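Local coordinates for aldehyde dehydrogenase (Trypanosoma brucei, PDB 5MYP), which probably oxidises aldehydes to carboxylic acids with NAD+ as the electron acceptor, at the interface of chains A and B. Coordinates in Å, arbitrary orientation; residue numbers count along the deposited sequence, not the author numbering. Chains: chain A/B, Aldehyde dehydrogenase.

Contact 1 and contact 2 belong to one two-fold symmetric interface, with centres about 42 Å apart. Both draw on strand 454-461, and contact 2 also on the segment that follows it: B:Arg457 and B:Pro458 lie on chain A in contact 1, while A:Met460 and the following C-terminal segment meet chain B in contact 2. The receiving stretches are close in sequence, A:Glu409 to A:Val417 in contact 1 and, on the other chain, B:Asp421 to B:Val424 in contact 2. Each subunit thus lends its C-terminal region to the other, an exchange consistent with an ALDH3-type dimer. The centre of contact 1 lies about 12 Å from the predicted catalytic A:Cys259.

Contact 1: the interface of chains A and B. Residues chain A 395, 409, 412-414, 416-417; chain B 457-458.
With CG placed opposite the backbone N (chi1 -173°) and the chain extended from there to NE, B:Arg457 reaches from strand 454-461 into a ring of chain A oxygens, while A:Ser414 turns OG between its own N and carbonyl carbon (chi1 57°) to meet it. The arrangement is the strand exchange typical of dimeric aldehyde dehydrogenases, in which a strand of one subunit joins the catalytic domain of its partner. The arginine grips the serine hydroxyl side-on: B:Arg457 NH2 lies 2.7 Å and B:Arg457 NE 3.1 Å from A:Ser414 OG, both bonds lying in the guanidinium plane. That hydroxyl, A:Ser414 OG, in turn donates to A:Ala416 O at 2.8 Å, approaching from above the carbonyl plane, which fixes its rotation and turns its acceptor side to the arginine. B:Arg457 NH2 also gives a nearly straight bond (171°) to A:Thr412 OG1 at 3.1 Å. At the other corner, B:Arg457 NH1 donates to A:Glu409 O at 2.7 Å. This carbonyl belongs to the last turn of helix 402-411, whose dipole would probably favour the positive charge. A:Thr412 O is also near NH1, but the N-H does not point at it.

The flat group is sandwiched as well as ringed. A:Val417 CG2 presses on one face, 3.4 Å from B:Arg457 CZ, and A:Ser413 CA lies over the opposite face, each towards the rim. The backbone N of A:Val417 donates to B:Pro458 O, one residue beyond the arginine, at 3.0 Å, joining strand 417-419 to the visiting strand. Beside this bond, A:Ala416 CB packs on the proline ring at B:Pro458 CG, 3.8 Å away.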
loop_
_atom_site.group_PDB
_atom_site.type_symbol
_atom_site.label_atom_id
_atom_site.label_comp_id
_atom_site.label_asym_id
_atom_site.label_seq_id
_atom_site.Cartn_x
_atom_site.Cartn_y
_atom_site.Cartn_z
ATOM N N LEU A 395 -0.495 -15.400 14.347
ATOM C CA LEU A 395 -0.470 -16.854 14.442
ATOM C C LEU A 395 0.581 -17.212 15.480
ATOM O O LEU A 395 1.695 -16.690 15.444
ATOM C CB LEU A 395 -0.134 -17.480 13.085
ATOM C CG LEU A 395 -0.044 -19.013 13.009
ATOM C CD1 LEU A 395 -0.530 -19.524 11.660
ATOM C CD2 LEU A 395 1.363 -19.523 13.284
ATOM N N GLU A 409 5.150 -22.185 9.813
ATOM C CA GLU A 409 5.424 -20.847 9.257
ATOM C C GLU A 409 5.312 -20.817 7.733
ATOM O O GLU A 409 4.627 -19.965 7.166
ATOM C CB GLU A 409 6.831 -20.370 9.642
ATOM C CG GLU A 409 6.988 -19.930 11.087
ATOM C CD GLU A 409 8.425 -19.598 11.461
ATOM O OE1 GLU A 409 9.290 -19.476 10.559
ATOM O OE2 GLU A 409 8.701 -19.441 12.667
ATOM N N THR A 412 1.527 -21.456 6.259
ATOM C CA THR A 412 0.425 -20.585 6.686
ATOM C C THR A 412 0.712 -19.128 6.342
ATOM O O THR A 412 1.864 -18.748 6.117
ATOM C CB THR A 412 0.191 -20.675 8.205
ATOM O OG1 THR A 412 1.389 -20.310 8.905
ATOM C CG2 THR A 412 -0.234 -22.081 8.607
ATOM N N SER A 413 -0.348 -18.322 6.316
ATOM C CA SER A 413 -0.237 -16.876 6.136
ATOM C C SER A 413 -0.972 -16.147 7.260
ATOM O O SER A 413 -2.099 -16.498 7.610
ATOM C CB SER A 413 -0.789 -16.456 4.780
ATOM O OG SER A 413 -0.675 -15.056 4.615
ATOM N N SER A 414 -0.315 -15.138 7.822
ATOM C CA SER A 414 -0.867 -14.353 8.919
ATOM C C SER A 414 -0.161 -13.010 8.964
ATOM O O SER A 414 0.885 -12.850 8.349
ATOM C CB SER A 414 -0.678 -15.080 10.247
ATOM O OG SER A 414 0.694 -15.369 10.475
ATOM N N ALA A 416 1.373 -11.780 11.476
ATOM C CA ALA A 416 2.640 -12.051 12.147
ATOM C C ALA A 416 2.656 -13.472 12.699
ATOM O O ALA A 416 1.611 -14.120 12.791
ATOM C CB ALA A 416 2.863 -11.057 13.278
ATOM N N VAL A 417 3.851 -13.942 13.048
ATOM C CA VAL A 417 4.038 -15.198 13.773
ATOM C C VAL A 417 4.857 -14.913 15.028
ATOM O O VAL A 417 5.887 -14.236 14.953
ATOM C CB VAL A 417 4.771 -16.259 12.923
ATOM C CG1 VAL A 417 5.010 -17.543 13.721
ATOM C CG2 VAL A 417 3.988 -16.548 11.655
ATOM N N ARG B 457 6.102 -10.389 6.320
ATOM C CA ARG B 457 5.499 -11.029 7.482
ATOM C C ARG B 457 6.505 -11.094 8.640
ATOM O O ARG B 457 7.463 -11.864 8.576
ATOM C CB ARG B 457 5.067 -12.440 7.101
ATOM C CG ARG B 457 4.261 -13.181 8.157
ATOM C CD ARG B 457 4.152 -14.642 7.770
ATOM N NE ARG B 457 3.121 -15.387 8.496
ATOM C CZ ARG B 457 2.981 -16.712 8.454
ATOM N NH1 ARG B 457 3.812 -17.461 7.731
ATOM N NH2 ARG B 457 2.008 -17.303 9.145
ATOM N N PRO B 458 6.288 -10.291 9.704
ATOM C CA PRO B 458 7.212 -10.334 10.841
ATOM C C PRO B 458 7.070 -11.619 11.655
ATOM O O PRO B 458 5.952 -12.092 11.872
ATOM C CB PRO B 458 6.802 -9.116 11.672
ATOM C CG PRO B 458 5.369 -8.908 11.333
ATOM C CD PRO B 458 5.283 -9.227 9.872
#

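Contact 2: the interface of chains A and B. Residues chain A 460, 462, 469, 473; chain B 421-422, 424.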
loop_
_atom_site.group_PDB
_atom_site.type_symbol
_atom_site.label_atom_id
_atom_site.label_comp_id
_atom_site.label_asym_id
_atom_site.label_seq_id
_atom_site.Cartn_x
_atom_site.Cartn_y
_atom_site.Cartn_z
ATOM N N MET A 460 16.238 11.130 -10.125
ATOM C CA MET A 460 17.353 10.782 -11.011
ATOM C C MET A 460 17.954 12.069 -11.565
ATOM O O MET A 460 17.251 12.841 -12.216
ATOM C CB MET A 460 16.860 9.903 -12.165
ATOM C CG MET A 460 17.858 9.739 -13.309
ATOM S SD MET A 460 17.289 8.650 -14.616
ATOM C CE MET A 460 17.785 7.053 -13.982
ATOM N N ARG A 462 20.779 13.720 -14.073
ATOM C CA ARG A 462 21.636 13.477 -15.225
ATOM C C ARG A 462 22.355 14.760 -15.623
ATOM O O ARG A 462 21.988 15.863 -15.182
ATOM C CB ARG A 462 20.805 12.969 -16.405
ATOM C CG ARG A 462 19.927 11.767 -16.072
ATOM C CD ARG A 462 19.431 11.006 -17.301
ATOM N NE ARG A 462 20.352 11.063 -18.443
ATOM C CZ ARG A 462 21.161 10.089 -18.871
ATOM N NH1 ARG A 462 21.201 8.883 -18.296
ATOM N NH2 ARG A 462 21.945 10.321 -19.918
ATOM N N ILE A 469 22.037 5.487 -23.880
ATOM C CA ILE A 469 20.637 5.643 -24.327
ATOM C C ILE A 469 20.502 6.507 -25.593
ATOM O O ILE A 469 19.634 6.244 -26.431
ATOM C CB ILE A 469 19.704 6.197 -23.212
ATOM C CG1 ILE A 469 20.078 7.639 -22.820
ATOM C CG2 ILE A 469 19.703 5.261 -22.003
ATOM C CD1 ILE A 469 19.339 8.173 -21.612
ATOM N N ARG A 473 17.720 6.036 -28.824
ATOM C CA ARG A 473 16.385 6.567 -28.497
ATOM C C ARG A 473 15.812 7.568 -29.517
ATOM O O ARG A 473 14.606 7.553 -29.771
ATOM C CB ARG A 473 16.330 7.147 -27.069
ATOM C CG ARG A 473 17.115 8.431 -26.815
ATOM C CD ARG A 473 16.669 9.086 -25.509
ATOM N NE ARG A 473 17.722 9.893 -24.886
ATOM C CZ ARG A 473 17.552 10.727 -23.858
ATOM N NH1 ARG A 473 18.593 11.401 -23.376
ATOM N NH2 ARG A 473 16.352 10.910 -23.309
ATOM N N ASP B 421 16.513 15.558 -17.997
ATOM C CA ASP B 421 15.992 14.603 -18.982
ATOM C C ASP B 421 14.511 14.339 -18.712
ATOM O O ASP B 421 13.957 14.834 -17.727
ATOM C CB ASP B 421 16.790 13.287 -18.946
ATOM C CG ASP B 421 16.995 12.673 -20.327
ATOM O OD1 ASP B 421 16.085 12.753 -21.186
ATOM O OD2 ASP B 421 18.079 12.090 -20.555
ATOM N N VAL B 422 13.884 13.571 -19.599
ATOM C CA VAL B 422 12.483 13.161 -19.454
ATOM C C VAL B 422 12.346 11.667 -19.746
ATOM O O VAL B 422 13.159 11.110 -20.482
ATOM C CB VAL B 422 11.544 13.975 -20.385
ATOM C CG1 VAL B 422 11.689 15.472 -20.128
ATOM C CG2 VAL B 422 11.792 13.667 -21.859
ATOM N N VAL B 424 13.186 8.722 -19.236
ATOM C CA VAL B 424 14.200 7.653 -19.114
ATOM C C VAL B 424 14.279 6.956 -17.750
ATOM O O VAL B 424 14.749 5.817 -17.670
ATOM C CB VAL B 424 15.624 8.141 -19.510
ATOM C CG1 VAL B 424 15.670 8.515 -20.986
ATOM C CG2 VAL B 424 16.115 9.285 -18.623
#
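B:Asp421 and B:Val422 run extended before the chain turns into the short 3-10 helix 424-427 at B:Val424, and this bend faces a second 3-10 turn, A 468-471, with A:Arg473 just beyond it. In the aldehyde dehydrogenase dimer the patch receives the C-terminal segment of the partner, here through an arginine pair closing on one aspartate. A:Arg473 comes towards B:Asp421 from the opposite direction on a chain extended from CG to NE and grips it end-on, one nitrogen to each oxygen. A:Arg473 NH2 donates to B:Asp421 OD1 at 2.8 Å in an almost perfectly straight bond (177°), with OD1 in the guanidinium plane. A:Arg473 NH1 meets B:Asp421 OD2 at 2.9 Å on its syn lone pair, less squarely, with OD2 tilted out of the guanidinium plane, in keeping with the 39° between the two flat groups.

Both carboxylate oxygens have a further partner. B:Asp421 OD1 takes the backbone N of B:Val422 on the anti lone pair at 2.8 Å, a bond within chain B that probably helps to hold the carboxylate in place for the arginine. B:Asp421 OD2 forms a salt bridge with A:Arg462 NE at 3.3 Å. A bend at chi3 (30°) of A:Arg462 brings NE to OD2, the guanidinium stands steeply to the carboxylate plane, and its CD packs against B:Asp421 CB. Two positive groups near one carboxylate would probably favour its ionised form.

Apolar contacts flank the salt bridges. A:Ile469 CD1 lies over a face of each guanidinium, towards the rim, so that it packs between the two arginines of its own chain. The same methyl, A:Ile469 CD1, touches B:Val424 CG1 at 3.7 Å, the two side chains crossing at about a right angle. CG1 of B:Val424 is also 3.4 Å from A:Arg473 NH2, while its other branch, CG2, faces A:Arg462 CD and, more distantly, the sulfur of A:Met460. B:Val424 buries 47 Å² against chain A.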